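Local atomic coordinates of PA3566 protein (Pseudomonas aeruginosa, PDB entry 1X7V), a protein that is of unknown function but belongs to the antibiotic biosynthesis monooxygenase family and may therefore have oxidoreductase activity. Residues T5-A11 / K91-R97; G39-L45 / Y56-R62. All coordinates share one frame; numbering follows the deposited sequence.

In the fold
Both contacts lie in one four-stranded antiparallel sheet, ordered 40-47, 54-61, 7-15, 87-96, the ferredoxin-like plait of the dimeric alpha-beta barrel clan. Contact 2 joins an outer strand to its hairpin partner at one side of the sheet; contact 1 joins the N-terminal strand to the C-terminal one at the other, and along the chain it encloses contact 2. Their centres are about 9 Å apart. The inner strands 7-15 and 54-61 knit them together: L9 N lies 2.8 Å from E59 O and A11 O 2.8 Å from M57 N, both probable hydrogen bonds. At one end P6, just before strand 7-15, bridges the two contacts, its CG packing 3.5 Å from L41 CD1.

Contact 1 of 2, residues T5-A11 / K91-R97; sequences TPLTLIA and KIDQLYR
L95 and T8 form a hydrogen-bonded pair where the first and last strands of the ferredoxin-like sheet run antiparallel. Each backbone N donates to the other residue's O over 2.8 Å; I10 and D93 form a second, slightly longer-bonded pair. On the face carrying T8, I10 and L95, the leucine branches reach across the strand boundary: CD1 meets T8 CG2 at 3.8 Å, CD2 meets I10 CD1 at 3.9 Å. With chi1 at 42°, L95 CG is wedged between the backbone N and carbonyl carbon, which with chi2 brings the methyls beside T8 and I10.

The other face carries L7, L9, Q94 and Y96. The Y96 ring slants across L7, whose CD1 lies 4.0 Å from Y96 CZ, and its edge meets P6 O, 3.3 Å from CD2. L9 CD1 runs alongside the aliphatic part of Q94, 3.7 Å from CG. Helix 64-71 covers this side through L67, which touches L7 and L9.

Two waters bridge the segments where 5-11 begins and 91-97 finishes. One donates to P6 O, accepts from R97 N and hydrogen-bonds T8 OG1; a second, also bonded to T8 OG1, lies at the edge of the R97 guanidinium, in its plane, 2.9 Å from NH2.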
loop_
_atom_site.group_PDB
_atom_site.type_symbol
_atom_site.label_atom_id
_atom_site.label_comp_id
_atom_site.label_asym_id
_atom_site.label_seq_id
_atom_site.Cartn_x
_atom_site.Cartn_y
_atom_site.Cartn_z
ATOM N N THR A 5 -8.822 -17.986 -4.881
ATOM C CA THR A 5 -7.484 -17.520 -4.541
ATOM C C THR A 5 -7.594 -16.053 -4.173
ATOM O O THR A 5 -8.195 -15.263 -4.911
ATOM C CB THR A 5 -6.557 -17.684 -5.739
ATOM O OG1 THR A 5 -6.652 -19.036 -6.173
ATOM C CG2 THR A 5 -5.090 -17.336 -5.402
ATOM N N PRO A 6 -6.987 -15.660 -3.043
ATOM C CA PRO A 6 -6.943 -14.216 -2.793
ATOM C C PRO A 6 -6.271 -13.404 -3.923
ATOM O O PRO A 6 -5.375 -13.901 -4.628
ATOM C CB PRO A 6 -6.063 -14.104 -1.545
ATOM C CG PRO A 6 -6.029 -15.390 -0.970
ATOM C CD PRO A 6 -6.209 -16.394 -2.045
ATOM N N LEU A 7 -6.698 -12.156 -4.048
ATOM C CA LEU A 7 -6.040 -11.167 -4.885
ATOM C C LEU A 7 -4.785 -10.643 -4.182
ATOM O O LEU A 7 -4.882 -10.100 -3.072
ATOM C CB LEU A 7 -6.944 -9.957 -5.076
ATOM C CG LEU A 7 -6.377 -8.763 -5.870
ATOM C CD1 LEU A 7 -5.942 -9.142 -7.271
ATOM C CD2 LEU A 7 -7.524 -7.719 -5.929
ATOM N N THR A 8 -3.631 -10.813 -4.791
ATOM C CA THR A 8 -2.415 -10.196 -4.273
ATOM C C THR A 8 -2.227 -8.861 -5.005
ATOM O O THR A 8 -2.489 -8.753 -6.222
ATOM C CB THR A 8 -1.176 -11.142 -4.433
ATOM O OG1 THR A 8 -1.346 -12.335 -3.632
ATOM C CG2 THR A 8 0.150 -10.423 -4.027
ATOM N N LEU A 9 -1.834 -7.833 -4.263
ATOM C CA LEU A 9 -1.524 -6.515 -4.830
ATOM C C LEU A 9 -0.143 -6.177 -4.357
ATOM O O LEU A 9 0.162 -6.382 -3.202
ATOM C CB LEU A 9 -2.535 -5.468 -4.348
ATOM C CG LEU A 9 -3.535 -4.866 -5.284
ATOM C CD1 LEU A 9 -4.613 -5.885 -5.577
ATOM C CD2 LEU A 9 -4.203 -3.599 -4.716
ATOM N N ILE A 10 0.707 -5.676 -5.251
ATOM C CA ILE A 10 1.992 -5.127 -4.859
ATOM C C ILE A 10 1.983 -3.682 -5.360
ATOM O O ILE A 10 1.811 -3.436 -6.557
ATOM C CB ILE A 10 3.184 -5.897 -5.474
ATOM C CG1 ILE A 10 3.165 -7.379 -5.092
ATOM C CG2 ILE A 10 4.521 -5.224 -5.083
ATOM C CD1 ILE A 10 4.036 -8.200 -6.036
ATOM N N ALA A 11 2.131 -2.752 -4.425
ATOM C CA ALA A 11 2.145 -1.329 -4.732
ATOM C C ALA A 11 3.597 -0.918 -4.563
ATOM O O ALA A 11 4.138 -1.137 -3.506
ATOM C CB ALA A 11 1.249 -0.557 -3.769
ATOM N N LYS A 91 3.089 2.403 -8.769
ATOM C CA LYS A 91 2.790 1.286 -9.658
ATOM C C LYS A 91 1.963 0.310 -8.853
ATOM O O LYS A 91 2.304 -0.009 -7.724
ATOM C CB LYS A 91 4.069 0.618 -10.101
ATOM C CG LYS A 91 3.884 -0.476 -11.108
ATOM C CD LYS A 91 5.312 -0.865 -11.582
ATOM C CE LYS A 91 5.346 -2.053 -12.483
ATOM N NZ LYS A 91 6.660 -2.807 -12.232
ATOM N N ILE A 92 0.876 -0.191 -9.458
ATOM C CA ILE A 92 0.020 -1.124 -8.799
ATOM C C ILE A 92 -0.002 -2.380 -9.652
ATOM O O ILE A 92 -0.341 -2.326 -10.808
ATOM C CB ILE A 92 -1.397 -0.598 -8.630
ATOM C CG1 ILE A 92 -1.464 0.721 -7.827
ATOM C CG2 ILE A 92 -2.292 -1.665 -7.962
ATOM C CD1 ILE A 92 -1.022 0.612 -6.441
ATOM N N ASP A 93 0.437 -3.494 -9.076
ATOM C CA ASP A 93 0.380 -4.779 -9.762
ATOM C C ASP A 93 -0.664 -5.626 -9.075
ATOM O O ASP A 93 -0.739 -5.676 -7.845
ATOM C CB ASP A 93 1.733 -5.466 -9.695
ATOM C CG ASP A 93 2.806 -4.683 -10.446
ATOM O OD1 ASP A 93 2.513 -4.124 -11.543
ATOM O OD2 ASP A 93 3.960 -4.614 -9.936
ATOM N N GLN A 94 -1.502 -6.239 -9.897
ATOM C CA GLN A 94 -2.500 -7.160 -9.432
ATOM C C GLN A 94 -2.191 -8.585 -9.850
ATOM O O GLN A 94 -1.912 -8.802 -10.971
ATOM C CB GLN A 94 -3.866 -6.769 -9.929
ATOM C CG GLN A 94 -4.346 -5.474 -9.276
ATOM C CD GLN A 94 -5.691 -5.097 -9.856
ATOM O OE1 GLN A 94 -6.687 -5.767 -9.570
ATOM N NE2 GLN A 94 -5.715 -4.067 -10.726
ATOM N N LEU A 95 -2.271 -9.568 -8.919
ATOM C CA LEU A 95 -1.793 -10.869 -9.254
ATOM C C LEU A 95 -2.414 -11.945 -8.407
ATOM O O LEU A 95 -2.885 -11.647 -7.304
ATOM C CB LEU A 95 -0.272 -10.928 -9.142
ATOM C CG LEU A 95 0.413 -10.254 -7.970
ATOM C CD1 LEU A 95 1.579 -11.070 -7.478
ATOM C CD2 LEU A 95 0.925 -8.822 -8.340
ATOM N N TYR A 96 -2.379 -13.193 -8.930
ATOM C CA TYR A 96 -2.933 -14.324 -8.211
ATOM C C TYR A 96 -1.928 -15.437 -8.052
ATOM O O TYR A 96 -1.247 -15.779 -9.015
ATOM C CB TYR A 96 -4.080 -14.880 -9.001
ATOM C CG TYR A 96 -5.285 -13.964 -9.026
ATOM C CD1 TYR A 96 -5.674 -13.365 -10.189
ATOM C CD2 TYR A 96 -6.033 -13.723 -7.873
ATOM C CE1 TYR A 96 -6.793 -12.526 -10.222
ATOM C CE2 TYR A 96 -7.159 -12.905 -7.897
ATOM C CZ TYR A 96 -7.525 -12.305 -9.089
ATOM O OH TYR A 96 -8.661 -11.496 -9.167
ATOM N N ARG A 97 -1.869 -16.003 -6.859
ATOM C CA ARG A 97 -0.957 -17.102 -6.575
ATOM C C ARG A 97 -1.305 -18.345 -7.423
ATOM O O ARG A 97 -2.550 -18.645 -7.583
ATOM C CB ARG A 97 -0.947 -17.469 -5.073
ATOM C CG ARG A 97 0.403 -18.287 -4.738
ATOM C CD ARG A 97 0.623 -18.464 -3.360
ATOM N NE ARG A 97 0.762 -17.191 -2.630
ATOM C CZ ARG A 97 0.758 -17.147 -1.305
ATOM N NH1 ARG A 97 0.666 -18.280 -0.620
ATOM N NH2 ARG A 97 0.863 -16.010 -0.659
HETATM O O HOH W 1 -2.823 -14.502 -4.533
HETATM O O HOH W 2 0.811 -13.530 -2.234
HETATM O O HOH W 3 4.219 -2.728 -7.991
#

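Contact 2 of 2, residues G39-L45 / Y56-R62; sequences GCLQYDL and YMIEQWR
Residues 40-45 and 56-61 pair as the antiparallel arms of a beta hairpin, their axes 174° apart, with a classic beta bulge where L41 and Q42 both face Q60: Q60 O accepts a 2.8 Å bond from L41 N and a weak one from Q42 N. Beyond the bulge, D44 and I58 exchange two backbone bonds.

The two glutamines meet on the face they share with D44 and I58. Q60 NE2 donates to Q42 OE1 at 2.9 Å, nearly straight and close to its own amide plane, although the two amides are turned 71° apart. Q42 is fully extended, which carries its NE2 on to D44 OD2; both ends of this amide are thus held and its rotation is fixed.

On the opposite face aromatic rings dominate. The selenomethionine M57 lays CG over one face of Y43, 3.9 Å from the ring centroid, with SE farther off the normal and touching CE2. The carboxylate of E59 lies alongside Y43, CD 3.3 Å from CE1, and its OE1, through the anti lone pair, accepts from W61 NE1 at 2.8 Å in the indole plane. C40 SG sits over the six-membered ring of W61.

Helix 64-71 packs on W61 and helix 20-36 on Y43 and L45, its R35 forming a salt bridge with D44 OD1; strand 7-15 flanks residues 56-62 on their other edge.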
loop_
_atom_site.group_PDB
_atom_site.type_symbol
_atom_site.label_atom_id
_atom_site.label_comp_id
_atom_site.label_asym_id
_atom_site.label_seq_id
_atom_site.Cartn_x
_atom_site.Cartn_y
_atom_site.Cartn_z
ATOM N N GLY A 39 -11.453 -9.126 5.367
ATOM C CA GLY A 39 -10.909 -9.637 4.140
ATOM C C GLY A 39 -9.430 -9.351 3.893
ATOM O O GLY A 39 -8.938 -9.695 2.815
ATOM N N CYS A 40 -8.742 -8.674 4.826
ATOM C CA CYS A 40 -7.316 -8.397 4.651
ATOM C C CYS A 40 -6.502 -9.574 5.131
ATOM O O CYS A 40 -6.437 -9.861 6.342
ATOM C CB CYS A 40 -6.864 -7.091 5.366
ATOM S SG CYS A 40 -5.162 -6.729 4.913
ATOM N N LEU A 41 -5.904 -10.275 4.181
ATOM C CA LEU A 41 -5.071 -11.437 4.473
ATOM C C LEU A 41 -3.594 -11.114 4.637
ATOM O O LEU A 41 -2.859 -11.879 5.209
ATOM C CB LEU A 41 -5.258 -12.500 3.381
ATOM C CG LEU A 41 -6.669 -13.000 3.289
ATOM C CD1 LEU A 41 -6.736 -14.051 2.202
ATOM C CD2 LEU A 41 -7.076 -13.545 4.615
ATOM N N GLN A 42 -3.162 -9.986 4.111
ATOM C CA GLN A 42 -1.764 -9.546 4.298
ATOM C C GLN A 42 -1.750 -8.059 4.003
ATOM O O GLN A 42 -2.387 -7.603 3.086
ATOM C CB GLN A 42 -0.816 -10.275 3.333
ATOM C CG GLN A 42 0.685 -9.819 3.492
ATOM C CD GLN A 42 1.633 -10.503 2.539
ATOM O OE1 GLN A 42 1.205 -11.175 1.612
ATOM N NE2 GLN A 42 2.966 -10.336 2.777
ATOM N N TYR A 43 -0.961 -7.308 4.763
ATOM C CA TYR A 43 -0.745 -5.897 4.464
ATOM C C TYR A 43 0.567 -5.517 5.128
ATOM O O TYR A 43 0.609 -5.221 6.340
ATOM C CB TYR A 43 -1.907 -5.012 4.917
ATOM C CG TYR A 43 -1.934 -3.638 4.279
ATOM C CD1 TYR A 43 -2.774 -3.345 3.182
ATOM C CD2 TYR A 43 -1.210 -2.599 4.822
ATOM C CE1 TYR A 43 -2.825 -2.092 2.633
ATOM C CE2 TYR A 43 -1.249 -1.333 4.292
ATOM C CZ TYR A 43 -2.050 -1.077 3.187
ATOM O OH TYR A 43 -2.054 0.176 2.685
ATOM N N ASP A 44 1.630 -5.595 4.329
ATOM C CA ASP A 44 2.982 -5.451 4.817
ATOM C C ASP A 44 3.735 -4.369 4.030
ATOM O O ASP A 44 3.695 -4.354 2.827
ATOM C CB ASP A 44 3.725 -6.810 4.692
ATOM C CG ASP A 44 3.208 -7.872 5.673
ATOM O OD1 ASP A 44 2.795 -7.519 6.831
ATOM O OD2 ASP A 44 3.270 -9.074 5.287
ATOM N N LEU A 45 4.399 -3.472 4.762
ATOM C CA LEU A 45 5.202 -2.384 4.235
ATOM C C LEU A 45 6.693 -2.722 4.244
ATOM O O LEU A 45 7.199 -3.295 5.170
ATOM C CB LEU A 45 5.004 -1.115 5.067
ATOM C CG LEU A 45 5.767 0.133 4.643
ATOM C CD1 LEU A 45 5.450 0.570 3.239
ATOM C CD2 LEU A 45 5.432 1.263 5.650
ATOM N N TYR A 56 7.396 -0.702 -0.862
ATOM C CA TYR A 56 6.550 -1.753 -1.457
ATOM C C TYR A 56 5.531 -2.143 -0.452
ATOM O O TYR A 56 5.905 -2.516 0.671
ATOM C CB TYR A 56 7.380 -3.002 -1.805
ATOM C CG TYR A 56 8.567 -2.739 -2.673
ATOM C CD1 TYR A 56 9.800 -2.355 -2.120
ATOM C CD2 TYR A 56 8.485 -2.834 -4.052
ATOM C CE1 TYR A 56 10.938 -2.114 -2.918
ATOM C CE2 TYR A 56 9.615 -2.594 -4.858
ATOM C CZ TYR A 56 10.832 -2.213 -4.278
ATOM O OH TYR A 56 11.956 -1.965 -5.058
HETATM N N MSE A 57 4.240 -2.073 -0.823
HETATM C CA MSE A 57 3.205 -2.652 0.035
HETATM C C MSE A 57 2.807 -3.973 -0.622
HETATM O O MSE A 57 2.443 -3.974 -1.794
HETATM C CB MSE A 57 1.980 -1.724 0.157
HETATM C CG MSE A 57 1.084 -2.005 1.309
HETATM SE SE MSE A 57 1.966 -1.359 2.966
HETATM C CE MSE A 57 1.574 0.685 2.771
ATOM N N ILE A 58 2.899 -5.065 0.118
ATOM C CA ILE A 58 2.444 -6.385 -0.340
ATOM C C ILE A 58 1.160 -6.641 0.410
ATOM O O ILE A 58 1.118 -6.687 1.646
ATOM C CB ILE A 58 3.469 -7.528 -0.124
ATOM C CG1 ILE A 58 4.842 -7.199 -0.801
ATOM C CG2 ILE A 58 2.892 -8.871 -0.654
ATOM C CD1 ILE A 58 5.898 -8.198 -0.507
ATOM N N GLU A 59 0.091 -6.838 -0.351
ATOM C CA GLU A 59 -1.258 -6.941 0.190
ATOM C C GLU A 59 -1.936 -8.205 -0.383
ATOM O O GLU A 59 -1.692 -8.544 -1.538
ATOM C CB GLU A 59 -2.091 -5.725 -0.211
ATOM C CG GLU A 59 -1.471 -4.363 0.053
ATOM C CD GLU A 59 -2.301 -3.224 -0.449
ATOM O OE1 GLU A 59 -3.527 -3.412 -0.677
ATOM O OE2 GLU A 59 -1.735 -2.100 -0.597
ATOM N N GLN A 60 -2.769 -8.857 0.415
ATOM C CA GLN A 60 -3.660 -9.917 -0.072
ATOM C C GLN A 60 -5.072 -9.590 0.415
ATOM O O GLN A 60 -5.309 -9.248 1.595
ATOM C CB GLN A 60 -3.224 -11.292 0.422
ATOM C CG GLN A 60 -1.905 -11.805 -0.120
ATOM C CD GLN A 60 -1.650 -13.199 0.339
ATOM O OE1 GLN A 60 -2.393 -14.119 -0.027
ATOM N NE2 GLN A 60 -0.657 -13.376 1.220
ATOM N N TRP A 61 -6.035 -9.753 -0.472
ATOM C CA TRP A 61 -7.406 -9.403 -0.160
ATOM C C TRP A 61 -8.256 -10.588 -0.560
ATOM O O TRP A 61 -8.003 -11.203 -1.584
ATOM C CB TRP A 61 -7.804 -8.152 -0.958
ATOM C CG TRP A 61 -7.137 -6.913 -0.488
ATOM C CD1 TRP A 61 -6.076 -6.283 -1.058
ATOM C CD2 TRP A 61 -7.478 -6.178 0.671
ATOM N NE1 TRP A 61 -5.708 -5.186 -0.285
ATOM C CE2 TRP A 61 -6.554 -5.110 0.789
ATOM C CE3 TRP A 61 -8.470 -6.323 1.651
ATOM C CZ2 TRP A 61 -6.643 -4.163 1.804
ATOM C CZ3 TRP A 61 -8.511 -5.393 2.699
ATOM C CH2 TRP A 61 -7.619 -4.337 2.749
ATOM N N ARG A 62 -9.251 -10.921 0.240
ATOM C CA ARG A 62 -10.096 -12.087 -0.051
ATOM C C ARG A 62 -10.738 -11.978 -1.444
ATOM O O ARG A 62 -10.839 -12.964 -2.154
ATOM C CB ARG A 62 -11.167 -12.223 1.050
ATOM C CG ARG A 62 -11.476 -13.613 1.471
ATOM C CD ARG A 62 -12.579 -13.640 2.557
ATOM N NE ARG A 62 -12.224 -13.665 3.985
ATOM C CZ ARG A 62 -11.628 -14.688 4.613
ATOM N NH1 ARG A 62 -11.178 -15.738 3.922
ATOM N NH2 ARG A 62 -11.455 -14.670 5.944
HETATM O O HOH W 4 -3.199 0.704 0.420
#